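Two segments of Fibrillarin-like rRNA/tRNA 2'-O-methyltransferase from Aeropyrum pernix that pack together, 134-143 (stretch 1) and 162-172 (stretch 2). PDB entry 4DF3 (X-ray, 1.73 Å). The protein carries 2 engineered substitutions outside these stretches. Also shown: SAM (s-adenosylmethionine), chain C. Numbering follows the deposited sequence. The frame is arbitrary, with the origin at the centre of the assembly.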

# COMPACT_ATOMS: atom_id res chain seq x y z
N ASP A 134 12.61 13.66 -0.74
CA ASP A 134 11.53 14.18 -0.01
C ASP A 134 10.34 14.27 -0.96
O ASP A 134 10.41 14.97 -1.99
CB ASP A 134 11.95 15.53 0.56
CG ASP A 134 10.95 16.13 1.48
OD1 ASP A 134 9.74 16.04 1.19
OD2 ASP A 134 11.37 16.77 2.48
N ALA A 135 9.23 13.63 -0.58
CA ALA A 135 8.02 13.61 -1.42
C ALA A 135 7.45 15.03 -1.64
O ALA A 135 6.66 15.24 -2.53
CB ALA A 135 6.97 12.69 -0.70
N ARG A 136 7.88 16.04 -0.87
CA ARG A 136 7.37 17.40 -1.11
C ARG A 136 7.92 18.00 -2.39
O ARG A 136 7.34 18.99 -2.87
CB ARG A 136 7.69 18.34 0.06
CG ARG A 136 6.85 17.96 1.29
CD ARG A 136 7.24 18.75 2.60
NE ARG A 136 8.62 18.47 2.98
CZ ARG A 136 9.37 19.19 3.82
NH1 ARG A 136 8.87 20.27 4.44
NH2 ARG A 136 10.61 18.80 4.05
N PHE A 137 9.03 17.44 -2.89
CA PHE A 137 9.77 18.06 -4.03
C PHE A 137 9.86 17.07 -5.20
O PHE A 137 10.93 16.59 -5.54
CB PHE A 137 11.18 18.56 -3.59
CG PHE A 137 11.17 19.30 -2.28
CD1 PHE A 137 10.50 20.52 -2.13
CD2 PHE A 137 11.84 18.80 -1.18
CE1 PHE A 137 10.48 21.21 -0.88
CE2 PHE A 137 11.81 19.48 0.07
CZ PHE A 137 11.16 20.71 0.20
N PRO A 138 8.72 16.75 -5.82
CA PRO A 138 8.77 15.68 -6.84
C PRO A 138 9.57 16.11 -8.10
O PRO A 138 10.00 15.30 -8.91
CB PRO A 138 7.30 15.47 -7.18
CG PRO A 138 6.63 16.84 -6.73
CD PRO A 138 7.33 17.17 -5.50
N GLU A 139 9.75 17.42 -8.26
CA GLU A 139 10.59 17.88 -9.39
C GLU A 139 12.02 17.31 -9.33
O GLU A 139 12.61 17.00 -10.38
CB GLU A 139 10.55 19.41 -9.52
CG GLU A 139 11.61 19.96 -10.57
CD GLU A 139 12.98 20.25 -10.00
OE1 GLU A 139 13.18 20.20 -8.76
OE2 GLU A 139 13.90 20.58 -10.79
N LYS A 140 12.52 17.06 -8.13
CA LYS A 140 13.89 16.58 -7.96
C LYS A 140 13.99 15.10 -8.31
O LYS A 140 15.12 14.61 -8.43
CB LYS A 140 14.37 16.73 -6.51
CG LYS A 140 14.39 18.15 -6.01
CD LYS A 140 14.59 18.35 -4.48
CE LYS A 140 16.04 18.23 -3.97
NZ LYS A 140 17.17 18.95 -4.70
N TYR A 141 12.85 14.39 -8.43
CA TYR A 141 12.92 12.99 -8.88
C TYR A 141 12.08 12.69 -10.13
O TYR A 141 11.92 11.53 -10.53
CB TYR A 141 12.70 11.99 -7.72
CG TYR A 141 11.44 12.18 -6.94
CD1 TYR A 141 10.21 11.69 -7.45
CD2 TYR A 141 11.47 12.68 -5.63
CE1 TYR A 141 9.06 11.88 -6.75
CE2 TYR A 141 10.31 12.84 -4.90
CZ TYR A 141 9.14 12.39 -5.44
OH TYR A 141 8.04 12.57 -4.66
N ARG A 142 11.62 13.75 -10.81
CA ARG A 142 10.89 13.63 -12.07
C ARG A 142 11.65 12.79 -13.10
O ARG A 142 11.04 12.07 -13.93
CB ARG A 142 10.59 15.01 -12.64
CG ARG A 142 9.53 15.01 -13.73
CD ARG A 142 9.38 16.42 -14.31
NE ARG A 142 10.73 17.00 -14.37
CZ ARG A 142 10.99 18.28 -14.55
NH1 ARG A 142 9.99 19.16 -14.68
NH2 ARG A 142 12.27 18.68 -14.56
N HIS A 143 12.97 12.79 -13.04
CA HIS A 143 13.73 12.07 -14.04
C HIS A 143 13.83 10.56 -13.74
O HIS A 143 14.32 9.76 -14.54
CB HIS A 143 15.16 12.65 -14.12
CG HIS A 143 15.96 12.50 -12.87
ND1 HIS A 143 15.63 13.12 -11.69
CD2 HIS A 143 17.12 11.84 -12.64
CE1 HIS A 143 16.55 12.85 -10.77
NE2 HIS A 143 17.48 12.09 -11.33
N ALA A 162 -1.79 17.88 -0.12
CA ALA A 162 -1.02 18.77 -1.02
C ALA A 162 0.18 18.05 -1.64
O ALA A 162 0.44 18.24 -2.81
CB ALA A 162 -0.54 20.05 -0.26
N ILE A 163 0.85 17.20 -0.85
CA ILE A 163 2.01 16.42 -1.38
C ILE A 163 1.47 15.45 -2.43
O ILE A 163 2.08 15.28 -3.53
CB ILE A 163 2.70 15.65 -0.25
CG1 ILE A 163 3.27 16.65 0.76
CG2 ILE A 163 3.76 14.59 -0.81
CD1 ILE A 163 3.85 15.98 1.98
N VAL A 164 0.37 14.77 -2.07
CA VAL A 164 -0.29 13.87 -3.05
C VAL A 164 -0.64 14.55 -4.35
O VAL A 164 -0.32 14.00 -5.45
CB VAL A 164 -1.50 13.16 -2.45
CG1 VAL A 164 -2.37 12.44 -3.53
CG2 VAL A 164 -1.00 12.16 -1.32
N VAL A 165 -1.32 15.72 -4.25
CA VAL A 165 -1.76 16.39 -5.50
C VAL A 165 -0.58 16.76 -6.38
O VAL A 165 -0.63 16.62 -7.61
CB VAL A 165 -2.67 17.59 -5.12
CG1 VAL A 165 -2.86 18.53 -6.28
CG2 VAL A 165 -4.03 17.02 -4.60
N ARG A 166 0.48 17.25 -5.75
CA ARG A 166 1.70 17.69 -6.46
C ARG A 166 2.35 16.54 -7.21
O ARG A 166 2.70 16.64 -8.40
CB ARG A 166 2.68 18.25 -5.44
CG ARG A 166 3.85 19.06 -6.07
CD ARG A 166 4.66 19.66 -4.98
NE ARG A 166 3.84 20.54 -4.13
CZ ARG A 166 3.91 20.56 -2.80
NH1 ARG A 166 4.78 19.81 -2.14
NH2 ARG A 166 3.12 21.40 -2.13
N ASN A 167 2.54 15.42 -6.48
CA ASN A 167 3.02 14.22 -7.15
C ASN A 167 2.05 13.71 -8.25
O ASN A 167 2.47 13.23 -9.30
CB ASN A 167 3.29 13.14 -6.13
CG ASN A 167 4.62 13.35 -5.45
OD1 ASN A 167 5.62 12.72 -5.83
ND2 ASN A 167 4.66 14.25 -4.41
N ALA A 168 0.76 13.74 -8.00
CA ALA A 168 -0.17 13.20 -9.01
C ALA A 168 -0.05 14.02 -10.28
O ALA A 168 -0.14 13.48 -11.38
CB ALA A 168 -1.66 13.24 -8.52
N ARG A 169 0.04 15.35 -10.14
CA ARG A 169 0.17 16.22 -11.37
C ARG A 169 1.36 15.86 -12.24
O ARG A 169 1.25 15.83 -13.49
CB ARG A 169 0.22 17.72 -10.96
CG ARG A 169 -1.19 18.23 -10.67
CD ARG A 169 -1.31 19.56 -9.93
NE ARG A 169 -2.74 19.93 -9.86
CZ ARG A 169 -3.26 20.89 -9.08
NH1 ARG A 169 -2.49 21.61 -8.25
NH2 ARG A 169 -4.58 21.13 -9.11
N PHE A 170 2.48 15.52 -11.60
CA PHE A 170 3.67 15.10 -12.32
C PHE A 170 3.58 13.70 -12.92
O PHE A 170 4.06 13.49 -14.03
CB PHE A 170 4.88 15.13 -11.41
CG PHE A 170 5.51 16.47 -11.29
CD1 PHE A 170 6.37 16.94 -12.28
CD2 PHE A 170 5.26 17.24 -10.17
CE1 PHE A 170 6.96 18.21 -12.17
CE2 PHE A 170 5.86 18.54 -10.04
CZ PHE A 170 6.71 19.00 -11.02
N PHE A 171 2.94 12.77 -12.23
CA PHE A 171 3.16 11.33 -12.55
C PHE A 171 1.93 10.45 -12.80
O PHE A 171 2.09 9.39 -13.34
CB PHE A 171 3.94 10.65 -11.39
CG PHE A 171 5.28 11.32 -11.08
CD1 PHE A 171 6.25 11.42 -12.07
CD2 PHE A 171 5.49 11.96 -9.86
CE1 PHE A 171 7.50 12.09 -11.77
CE2 PHE A 171 6.69 12.60 -9.52
CZ PHE A 171 7.73 12.67 -10.50
N LEU A 172 0.79 10.80 -12.24
CA LEU A 172 -0.29 9.83 -12.18
C LEU A 172 -1.06 9.83 -13.52
O LEU A 172 -1.50 10.90 -13.98
CB LEU A 172 -1.25 10.13 -11.00
CG LEU A 172 -2.42 9.14 -10.76
CD1 LEU A 172 -1.83 7.82 -10.37
CD2 LEU A 172 -3.29 9.67 -9.57
N SAM C . 4.01 2.88 4.14
CA SAM C . 4.83 2.13 5.14
C SAM C . 4.20 0.74 5.28
O SAM C . 2.97 0.57 5.13
OXT SAM C . 4.92 -0.22 5.53
CB SAM C . 4.84 2.82 6.54
CG SAM C . 5.25 4.27 6.29
SD SAM C . 5.88 5.18 7.72
CE SAM C . 4.22 5.46 8.38
C5' SAM C . 6.19 6.83 6.98
C4' SAM C . 7.55 6.95 6.30
O4' SAM C . 7.64 8.09 5.44
C3' SAM C . 8.76 7.08 7.20
O3' SAM C . 9.61 5.98 6.85
C2' SAM C . 9.34 8.49 6.98
O2' SAM C . 10.75 8.51 7.04
C1' SAM C . 8.88 8.80 5.56
N9 SAM C . 8.58 10.22 5.30
C8 SAM C . 8.00 11.20 6.13
N7 SAM C . 7.93 12.38 5.41
C5 SAM C . 8.45 12.18 4.19
C6 SAM C . 8.59 13.02 3.10
N6 SAM C . 8.23 14.36 3.07
N1 SAM C . 9.15 12.37 2.01
C2 SAM C . 9.58 11.06 1.88
N3 SAM C . 9.41 10.24 2.99
C4 SAM C . 8.88 10.83 4.10

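One buried asparagine, N167, satisfies three polar groups at once. Its amide nitrogen ND2 donates to the carbonyl O of A135 across the interface (2.9 Å) and also to the carbonyl O of I163, one turn back in its own helix (2.9 Å). Its OD1 accepts from OH of Y141 at 2.7 Å. A primary amide suits this place because it carries two donor hydrogens and an acceptor on one short side chain. Tyrosine is the matching partner: its ring fills buried space while its hydroxyl reaches the asparagine.

A second polar link lies one residue earlier on the helix. The long side chain of R166, extended through chi1 and chi2, carries a donor out to the loop: R166 NH1 lies 2.8 Å from R136 O, which meets the guanidinium at its edge, near its plane. Thus two successive carbonyls of the type I turn from D134 to F137 are tied to helix side chains.

Between and beyond these bonds, within 530 Å² buried between the stretches (both sides summed), the packing is largely apolar. The methyl of A135 packs on I163, with A135 CB 3.7 Å from I163 CG2. P138 points toward the helix, where two phenylalanines offer its compact ring broad apolar surface: P138 CG lies 3.7 Å from F170 CD2, and P138 CB 3.8 Å from F171 CE2. The Y141 and F171 rings meet rim to rim; Y141 CE1 lies 3.7 Å from F171 CE2, with planes only 14° apart. Where R142 and F170 are both exposed, the aliphatic part of R142 lies along the ring, with R142 CD 3.7 Å from F170 CD1.

The turn is also braced from within: D134 OD2 forms a salt bridge with R136 NH2 (2.7 Å). D134 OD1 accepts from S-adenosylmethionine N6 and A135 N donates to its N1, both at 2.9 Å, so the helix-anchored turn also holds the methyl donor's adenine.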